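Local coordinates for protein Ifi204 (Mus musculus domesticus, PDB 5YZW) that probably recognises DNA through its HIN domain, as an interferon-inducible DNA sensor of the PYHIN family in innate immunity, at residues A35-F43 with M92-A102; T105-S113 with I140-E148. All coordinates share one frame; numbering follows the deposited sequence.

Contact 1. Residues A35-F43 with M92-A102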
loop_
_atom_site.group_PDB
_atom_site.type_symbol
_atom_site.label_atom_id
_atom_site.label_comp_id
_atom_site.label_asym_id
_atom_site.label_seq_id
_atom_site.Cartn_x
_atom_site.Cartn_y
_atom_site.Cartn_z
ATOM N N ALA A 35 -4.147 -2.343 3.847
ATOM C CA ALA A 35 -4.248 -1.788 5.186
ATOM C C ALA A 35 -2.854 -1.671 5.771
ATOM O O ALA A 35 -1.959 -2.464 5.449
ATOM C CB ALA A 35 -5.118 -2.657 6.117
ATOM N N THR A 36 -2.675 -0.672 6.628
ATOM C CA THR A 36 -1.523 -0.582 7.514
ATOM C C THR A 36 -1.997 -0.857 8.940
ATOM O O THR A 36 -3.026 -0.312 9.361
ATOM C CB THR A 36 -0.868 0.796 7.392
ATOM O OG1 THR A 36 -0.330 0.932 6.070
ATOM C CG2 THR A 36 0.267 0.939 8.390
ATOM N N VAL A 37 -1.315 -1.766 9.647
ATOM C CA VAL A 37 -1.702 -2.150 11.009
ATOM C C VAL A 37 -0.454 -2.146 11.880
ATOM O O VAL A 37 0.671 -2.067 11.385
ATOM C CB VAL A 37 -2.397 -3.526 11.097
ATOM C CG1 VAL A 37 -3.648 -3.577 10.237
ATOM C CG2 VAL A 37 -1.431 -4.670 10.772
ATOM N N ALA A 38 -0.662 -2.242 13.198
ATOM C CA ALA A 38 0.467 -2.139 14.116
ATOM C C ALA A 38 0.235 -2.971 15.367
ATOM O O ALA A 38 -0.862 -2.955 15.933
ATOM C CB ALA A 38 0.722 -0.687 14.527
ATOM N N THR A 39 1.274 -3.694 15.790
ATOM C CA THR A 39 1.392 -4.134 17.180
ATOM C C THR A 39 1.902 -2.955 17.993
ATOM O O THR A 39 2.047 -1.844 17.481
ATOM C CB THR A 39 2.324 -5.331 17.319
ATOM O OG1 THR A 39 3.645 -4.949 16.925
ATOM C CG2 THR A 39 1.850 -6.526 16.491
ATOM N N GLU A 40 2.204 -3.174 19.274
ATOM C CA GLU A 40 2.778 -2.094 20.069
ATOM C C GLU A 40 4.195 -1.710 19.635
ATOM O O GLU A 40 4.624 -0.583 19.912
ATOM C CB GLU A 40 2.760 -2.481 21.556
ATOM C CG GLU A 40 1.370 -2.933 22.001
ATOM C CD GLU A 40 1.122 -2.791 23.507
ATOM O OE1 GLU A 40 0.971 -1.649 24.004
ATOM O OE2 GLU A 40 1.055 -3.838 24.187
ATOM N N THR A 41 4.928 -2.586 18.937
ATOM C CA THR A 41 6.296 -2.251 18.539
ATOM C C THR A 41 6.578 -2.269 17.035
ATOM O O THR A 41 7.636 -1.776 16.624
ATOM C CB THR A 41 7.296 -3.189 19.233
ATOM O OG1 THR A 41 7.058 -4.538 18.822
ATOM C CG2 THR A 41 7.153 -3.100 20.745
ATOM N N GLU A 42 5.691 -2.812 16.203
ATOM C CA GLU A 42 5.963 -2.943 14.773
ATOM C C GLU A 42 4.714 -2.596 13.974
ATOM O O GLU A 42 3.596 -2.667 14.478
ATOM C CB GLU A 42 6.397 -4.363 14.396
ATOM C CG GLU A 42 7.728 -4.819 14.947
ATOM C CD GLU A 42 7.992 -6.266 14.604
ATOM O OE1 GLU A 42 7.299 -7.148 15.179
ATOM O OE2 GLU A 42 8.869 -6.519 13.746
ATOM N N PHE A 43 4.905 -2.215 12.713
ATOM C CA PHE A 43 3.770 -2.030 11.826
ATOM C C PHE A 43 3.904 -2.949 10.627
ATOM O O PHE A 43 5.006 -3.340 10.238
ATOM C CB PHE A 43 3.599 -0.576 11.386
ATOM C CG PHE A 43 4.626 -0.086 10.398
ATOM C CD1 PHE A 43 5.809 0.483 10.836
ATOM C CD2 PHE A 43 4.374 -0.130 9.034
ATOM C CE1 PHE A 43 6.746 0.960 9.932
ATOM C CE2 PHE A 43 5.316 0.346 8.120
ATOM C CZ PHE A 43 6.497 0.892 8.577
ATOM N N MET A 92 -5.031 -1.068 23.925
ATOM C CA MET A 92 -3.860 -1.047 23.074
ATOM C C MET A 92 -3.424 0.401 22.961
ATOM O O MET A 92 -4.259 1.300 22.829
ATOM C CB MET A 92 -4.149 -1.638 21.691
ATOM C CG MET A 92 -2.900 -2.009 20.916
ATOM S SD MET A 92 -3.159 -3.364 19.746
ATOM C CE MET A 92 -1.458 -3.761 19.405
ATOM N N VAL A 93 -2.122 0.631 23.048
ATOM C CA VAL A 93 -1.554 1.950 22.819
ATOM C C VAL A 93 -0.511 1.846 21.708
ATOM O O VAL A 93 0.358 0.965 21.737
ATOM C CB VAL A 93 -0.948 2.533 24.105
ATOM C CG1 VAL A 93 -0.037 1.504 24.779
ATOM C CG2 VAL A 93 -0.207 3.832 23.796
ATOM N N ILE A 94 -0.613 2.730 20.723
ATOM C CA ILE A 94 0.335 2.811 19.617
ATOM C C ILE A 94 1.085 4.124 19.792
ATOM O O ILE A 94 0.500 5.204 19.639
ATOM C CB ILE A 94 -0.375 2.737 18.258
ATOM C CG1 ILE A 94 -1.413 1.609 18.263
ATOM C CG2 ILE A 94 0.625 2.565 17.109
ATOM C CD1 ILE A 94 -0.808 0.217 18.246
ATOM N N SER A 95 2.369 4.038 20.138
ATOM C CA SER A 95 3.165 5.241 20.358
ATOM C C SER A 95 3.092 6.157 19.143
ATOM O O SER A 95 2.986 5.698 18.002
ATOM C CB SER A 95 4.617 4.869 20.656
ATOM O OG SER A 95 5.220 4.230 19.545
ATOM N N ASN A 96 3.115 7.467 19.404
ATOM C CA ASN A 96 3.034 8.434 18.316
ATOM C C ASN A 96 4.216 8.292 17.367
ATOM O O ASN A 96 4.076 8.519 16.160
ATOM C CB ASN A 96 2.950 9.850 18.888
ATOM C CG ASN A 96 2.469 10.874 17.869
ATOM O OD1 ASN A 96 2.827 10.821 16.691
ATOM N ND2 ASN A 96 1.653 11.820 18.325
ATOM N N THR A 97 5.381 7.895 17.886
ATOM C CA THR A 97 6.527 7.657 17.016
ATOM C C THR A 97 6.267 6.486 16.076
ATOM O O THR A 97 6.609 6.548 14.887
ATOM C CB THR A 97 7.779 7.403 17.852
ATOM O OG1 THR A 97 7.526 6.326 18.759
ATOM C CG2 THR A 97 8.129 8.637 18.655
ATOM N N LEU A 98 5.656 5.407 16.588
ATOM C CA LEU A 98 5.357 4.263 15.730
ATOM C C LEU A 98 4.266 4.604 14.726
ATOM O O LEU A 98 4.310 4.147 13.574
ATOM C CB LEU A 98 4.958 3.050 16.571
ATOM C CG LEU A 98 4.569 1.804 15.774
ATOM C CD1 LEU A 98 5.684 1.365 14.835
ATOM C CD2 LEU A 98 4.201 0.677 16.709
ATOM N N ARG A 99 3.291 5.420 15.139
ATOM C CA ARG A 99 2.245 5.865 14.223
ATOM C C ARG A 99 2.838 6.614 13.040
ATOM O O ARG A 99 2.534 6.306 11.881
ATOM C CB ARG A 99 1.237 6.748 14.956
ATOM C CG ARG A 99 0.320 5.990 15.895
ATOM C CD ARG A 99 -0.751 6.883 16.498
ATOM N NE ARG A 99 -1.651 6.125 17.362
ATOM C CZ ARG A 99 -2.776 5.549 16.948
ATOM N NH1 ARG A 99 -3.145 5.645 15.675
ATOM N NH2 ARG A 99 -3.535 4.879 17.807
ATOM N N GLN A 100 3.688 7.607 13.306
ATOM C CA GLN A 100 4.209 8.372 12.182
ATOM C C GLN A 100 5.184 7.541 11.362
ATOM O O GLN A 100 5.207 7.655 10.131
ATOM C CB GLN A 100 4.862 9.672 12.654
ATOM C CG GLN A 100 5.301 10.639 11.517
ATOM C CD GLN A 100 4.394 10.620 10.265
ATOM O OE1 GLN A 100 4.747 10.056 9.229
ATOM N NE2 GLN A 100 3.222 11.231 10.377
ATOM N N ARG A 101 5.969 6.676 12.006
ATOM C CA ARG A 101 6.791 5.759 11.228
ATOM C C ARG A 101 5.920 4.925 10.288
ATOM O O ARG A 101 6.293 4.678 9.136
ATOM C CB ARG A 101 7.622 4.872 12.155
ATOM C CG ARG A 101 8.933 4.421 11.536
ATOM C CD ARG A 101 9.952 4.005 12.574
ATOM N NE ARG A 101 9.771 2.604 12.939
ATOM C CZ ARG A 101 9.351 2.193 14.133
ATOM N NH1 ARG A 101 9.085 3.082 15.086
ATOM N NH2 ARG A 101 9.208 0.892 14.379
ATOM N N ALA A 102 4.728 4.534 10.743
ATOM C CA ALA A 102 3.869 3.694 9.913
ATOM C C ALA A 102 3.296 4.452 8.724
ATOM O O ALA A 102 3.016 3.842 7.689
ATOM C CB ALA A 102 2.725 3.120 10.740
HETATM O O HOH W 1 2.759 1.866 5.966
HETATM O O HOH W 2 3.635 1.513 20.702
#

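Contact 2. Residues T105-S113 with I140-E148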
loop_
_atom_site.group_PDB
_atom_site.type_symbol
_atom_site.label_atom_id
_atom_site.label_comp_id
_atom_site.label_asym_id
_atom_site.label_seq_id
_atom_site.Cartn_x
_atom_site.Cartn_y
_atom_site.Cartn_z
ATOM N N THR A 105 6.054 8.840 4.323
ATOM C CA THR A 105 6.386 8.735 2.913
ATOM C C THR A 105 7.898 8.763 2.747
ATOM O O THR A 105 8.552 9.684 3.255
ATOM C CB THR A 105 5.751 9.877 2.127
ATOM O OG1 THR A 105 4.354 9.609 1.923
ATOM C CG2 THR A 105 6.428 10.034 0.778
ATOM N N PRO A 106 8.500 7.775 2.084
ATOM C CA PRO A 106 9.955 7.800 1.895
ATOM C C PRO A 106 10.369 8.989 1.035
ATOM O O PRO A 106 9.685 9.345 0.071
ATOM C CB PRO A 106 10.256 6.466 1.186
ATOM C CG PRO A 106 8.977 5.691 1.175
ATOM C CD PRO A 106 7.856 6.649 1.391
ATOM N N LYS A 107 11.483 9.622 1.399
ATOM C CA LYS A 107 12.003 10.696 0.556
ATOM C C LYS A 107 12.596 10.116 -0.726
ATOM O O LYS A 107 13.174 9.024 -0.731
ATOM C CB LYS A 107 13.038 11.539 1.308
ATOM C CG LYS A 107 12.470 12.248 2.545
ATOM C CD LYS A 107 12.556 13.760 2.442
ATOM C CE LYS A 107 11.408 14.449 3.181
ATOM N NZ LYS A 107 11.611 15.922 3.308
ATOM N N ILE A 108 12.417 10.843 -1.829
ATOM C CA ILE A 108 12.846 10.346 -3.137
ATOM C C ILE A 108 14.324 9.979 -3.121
ATOM O O ILE A 108 14.721 8.931 -3.649
ATOM C CB ILE A 108 12.515 11.387 -4.224
ATOM C CG1 ILE A 108 10.996 11.485 -4.396
ATOM C CG2 ILE A 108 13.229 11.067 -5.542
ATOM C CD1 ILE A 108 10.554 12.090 -5.700
ATOM N N SER A 109 15.160 10.819 -2.497
ATOM C CA SER A 109 16.587 10.518 -2.424
ATOM C C SER A 109 16.827 9.196 -1.717
ATOM O O SER A 109 17.742 8.449 -2.077
ATOM C CB SER A 109 17.341 11.641 -1.708
ATOM O OG SER A 109 16.774 11.911 -0.436
ATOM N N TYR A 110 16.007 8.888 -0.710
ATOM C CA TYR A 110 16.160 7.627 0.004
ATOM C C TYR A 110 15.777 6.440 -0.868
ATOM O O TYR A 110 16.347 5.352 -0.719
ATOM C CB TYR A 110 15.319 7.637 1.282
ATOM C CG TYR A 110 15.346 6.337 2.036
ATOM C CD1 TYR A 110 16.444 5.980 2.806
ATOM C CD2 TYR A 110 14.281 5.462 1.975
ATOM C CE1 TYR A 110 16.470 4.784 3.497
ATOM C CE2 TYR A 110 14.301 4.265 2.660
ATOM C CZ TYR A 110 15.396 3.931 3.420
ATOM O OH TYR A 110 15.412 2.733 4.110
ATOM N N LEU A 111 14.815 6.628 -1.777
ATOM C CA LEU A 111 14.447 5.554 -2.689
ATOM C C LEU A 111 15.593 5.203 -3.626
ATOM O O LEU A 111 15.724 4.041 -4.030
ATOM C CB LEU A 111 13.218 5.944 -3.496
ATOM C CG LEU A 111 11.906 5.996 -2.732
ATOM C CD1 LEU A 111 10.755 6.122 -3.710
ATOM C CD2 LEU A 111 11.745 4.745 -1.882
ATOM N N PHE A 112 16.442 6.179 -3.965
ATOM C CA PHE A 112 17.562 5.905 -4.861
ATOM C C PHE A 112 18.547 4.915 -4.250
ATOM O O PHE A 112 19.253 4.214 -4.983
ATOM C CB PHE A 112 18.279 7.205 -5.225
ATOM C CG PHE A 112 17.434 8.171 -6.006
ATOM C CD1 PHE A 112 16.328 7.734 -6.715
ATOM C CD2 PHE A 112 17.754 9.521 -6.045
ATOM C CE1 PHE A 112 15.551 8.620 -7.443
ATOM C CE2 PHE A 112 16.979 10.415 -6.776
ATOM C CZ PHE A 112 15.879 9.964 -7.475
ATOM N N SER A 113 18.611 4.843 -2.919
ATOM C CA SER A 113 19.517 3.921 -2.245
ATOM C C SER A 113 18.928 2.524 -2.066
ATOM O O SER A 113 19.659 1.613 -1.657
ATOM C CB SER A 113 19.921 4.484 -0.876
ATOM O OG SER A 113 18.842 4.425 0.043
ATOM N N ILE A 140 7.092 13.144 -10.579
ATOM C CA ILE A 140 6.874 13.487 -9.179
ATOM C C ILE A 140 8.187 13.972 -8.583
ATOM O O ILE A 140 9.276 13.676 -9.086
ATOM C CB ILE A 140 6.321 12.307 -8.336
ATOM C CG1 ILE A 140 7.355 11.178 -8.243
ATOM C CG2 ILE A 140 4.992 11.814 -8.885
ATOM C CD1 ILE A 140 7.027 10.107 -7.177
ATOM N N GLY A 141 8.072 14.713 -7.480
ATOM C CA GLY A 141 9.254 15.204 -6.798
ATOM C C GLY A 141 8.981 15.591 -5.361
ATOM O O GLY A 141 7.837 15.636 -4.902
ATOM N N ASP A 142 10.075 15.857 -4.650
ATOM C CA ASP A 142 10.045 16.430 -3.311
ATOM C C ASP A 142 11.298 17.289 -3.143
ATOM O O ASP A 142 12.007 17.582 -4.113
ATOM C CB ASP A 142 9.903 15.325 -2.244
ATOM C CG ASP A 142 11.058 14.321 -2.250
ATOM O OD1 ASP A 142 12.139 14.627 -2.794
ATOM O OD2 ASP A 142 10.873 13.195 -1.723
ATOM N N ASP A 143 11.577 17.692 -1.904
ATOM C CA ASP A 143 12.738 18.512 -1.579
ATOM C C ASP A 143 14.048 17.723 -1.600
ATOM O O ASP A 143 15.053 18.204 -1.062
ATOM C CB ASP A 143 12.546 19.170 -0.210
ATOM C CG ASP A 143 12.138 18.171 0.862
ATOM O OD1 ASP A 143 11.521 17.142 0.513
ATOM O OD2 ASP A 143 12.428 18.415 2.055
ATOM N N THR A 144 14.051 16.523 -2.194
ATOM C CA THR A 144 15.258 15.714 -2.316
ATOM C C THR A 144 15.531 15.198 -3.724
ATOM O O THR A 144 16.671 14.800 -3.992
ATOM C CB THR A 144 15.210 14.507 -1.361
ATOM O OG1 THR A 144 14.011 13.752 -1.585
ATOM C CG2 THR A 144 15.265 14.957 0.088
ATOM N N GLY A 145 14.550 15.186 -4.623
ATOM C CA GLY A 145 14.786 14.684 -5.962
ATOM C C GLY A 145 13.495 14.566 -6.750
ATOM O O GLY A 145 12.436 15.031 -6.321
ATOM N N LYS A 146 13.611 13.927 -7.916
ATOM C CA LYS A 146 12.511 13.785 -8.863
ATOM C C LYS A 146 12.572 12.398 -9.487
ATOM O O LYS A 146 13.655 11.825 -9.636
ATOM C CB LYS A 146 12.572 14.858 -9.979
ATOM C CG LYS A 146 12.410 16.298 -9.502
ATOM C CD LYS A 146 13.699 17.107 -9.718
ATOM C CE LYS A 146 13.641 18.451 -9.013
ATOM N NZ LYS A 146 14.564 19.451 -9.618
ATOM N N MET A 147 11.407 11.860 -9.847
ATOM C CA MET A 147 11.335 10.578 -10.542
ATOM C C MET A 147 10.004 10.496 -11.282
ATOM O O MET A 147 9.168 11.401 -11.210
ATOM C CB MET A 147 11.524 9.397 -9.575
ATOM C CG MET A 147 10.668 9.457 -8.314
ATOM S SD MET A 147 10.905 8.096 -7.109
ATOM C CE MET A 147 11.516 6.774 -8.135
ATOM N N GLU A 148 9.823 9.400 -12.011
ATOM C CA GLU A 148 8.620 9.147 -12.792
ATOM C C GLU A 148 7.792 8.063 -12.122
ATOM O O GLU A 148 8.334 7.069 -11.640
ATOM C CB GLU A 148 8.960 8.685 -14.214
ATOM C CG GLU A 148 9.427 9.731 -15.170
ATOM C CD GLU A 148 9.662 9.143 -16.549
ATOM O OE1 GLU A 148 9.944 7.925 -16.631
ATOM O OE2 GLU A 148 9.561 9.886 -17.548
#

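Contact 1. Residues A35-F43 with M92-A102
A102 sits over one face of the F43 ring: its CA is 3.7 Å from the ring centroid, 5° off the normal, a CH-pi contact, with the CB of A102 beside it above F43 CG. The ring is brought under the helix because CG stands between the backbone N and the carbonyl carbon (chi1 72°). At its edge, near the ring plane, comes CD1 of L98, 4.1 Å from F43 CD1. The other branch of L98 turns to the loop backbone, CD2 lying 3.4 Å from T39 O and 3.5 Å from E40 O, while CD1 of I94 packs against the CB of A38. M92, its chain extended, lays CE alongside T39 CA.

Such contacts illustrate how, in a HIN domain, the helix following the strands of the first OB-like sheet packs on that sheet: 96-102 rests on the end of strand 30-38 and the turn leading to strand 43-48, with L16 of strand 11-25 also touching A102.

No direct hydrogen bond crosses the contact; water does that work. One water donates to A102 O and pairs with T36 OG1; a second accepts from S95 N, its link to E40 O being implausibly short and doubtful. Behind this shell, S95 is the N-cap, its OG accepting from L98 N at 3.2 Å and steadying the turn that carries L98. On the other segment T39 OG1 takes the N-H of E42 in an ST motif, at 3.0 Å, which holds the loop folded beneath L98. R99 reaches back through NE to I94 O, which lies somewhat out of the guanidinium plane.

Contact 2. Residues T105-S113 with I140-E148
The backbone N-H of I108, in the first turn of helix 108-112, is met by the carboxylate of D142, whose OD2 accepts through its syn lone pair in a 2.8 Å bond that is almost straight at 168°. The next N-H is also taken: S109 N donates to T144 OG1 at 3.3 Å. Two amides that the helix itself cannot satisfy are thus supplied from the hairpin. D142 CG stands between its backbone N and carbonyl carbon (chi1 61°), which turns the carboxylate toward the helix start. Its second oxygen, OD1, serves the hairpin, accepting from T144 N at 2.8 Å in an Asx turn, the donor lying above the carboxylate plane; the residue bridges both segments. K107 NZ makes a salt bridge to both D143 oxygens, the individual bonds weak, the nearer to OD2 at 2.9 Å.

Below these polar groups, I108 CG1 and CD1 slide past the D142 carboxylate in the opposite direction, ending with CD1 3.7 Å from M147 CG and close to G141 and G145. The L111 side chain crosses that of M147 at about a right angle, CD1 nearest the sulfur SD, and F112 offers its ring edge to K146 O, while W180 meets that ring from outside the two segments. A short helix in the connection between the two OB-like sheets of a HIN domain is thus set on hairpin 135-142/145-151 of the second sheet, whose side chains bind its first N-H groups.

Read from the N terminus, the chain enters contact 1 at strand 30-38 and its following turn, passes through 48 residues, 19 of them in strands and none in a helix, and comes back as the helical segment 92-102, closing a loop against the first sheet. Helix 96-103 leads directly to helix 108-112, which opens contact 2; 26 further residues, largely strand, bring the chain round to the hairpin of strands 135-142 and 145-151. The two loops therefore stand in series, neither nested nor crossing, with centres about 24 Å apart and no touch beyond the sequence connection. Each ties a short helix to a different sheet, and the two helices follow each other between the strands of those sheets, consistent with the linker between the OB folds of HIN domains.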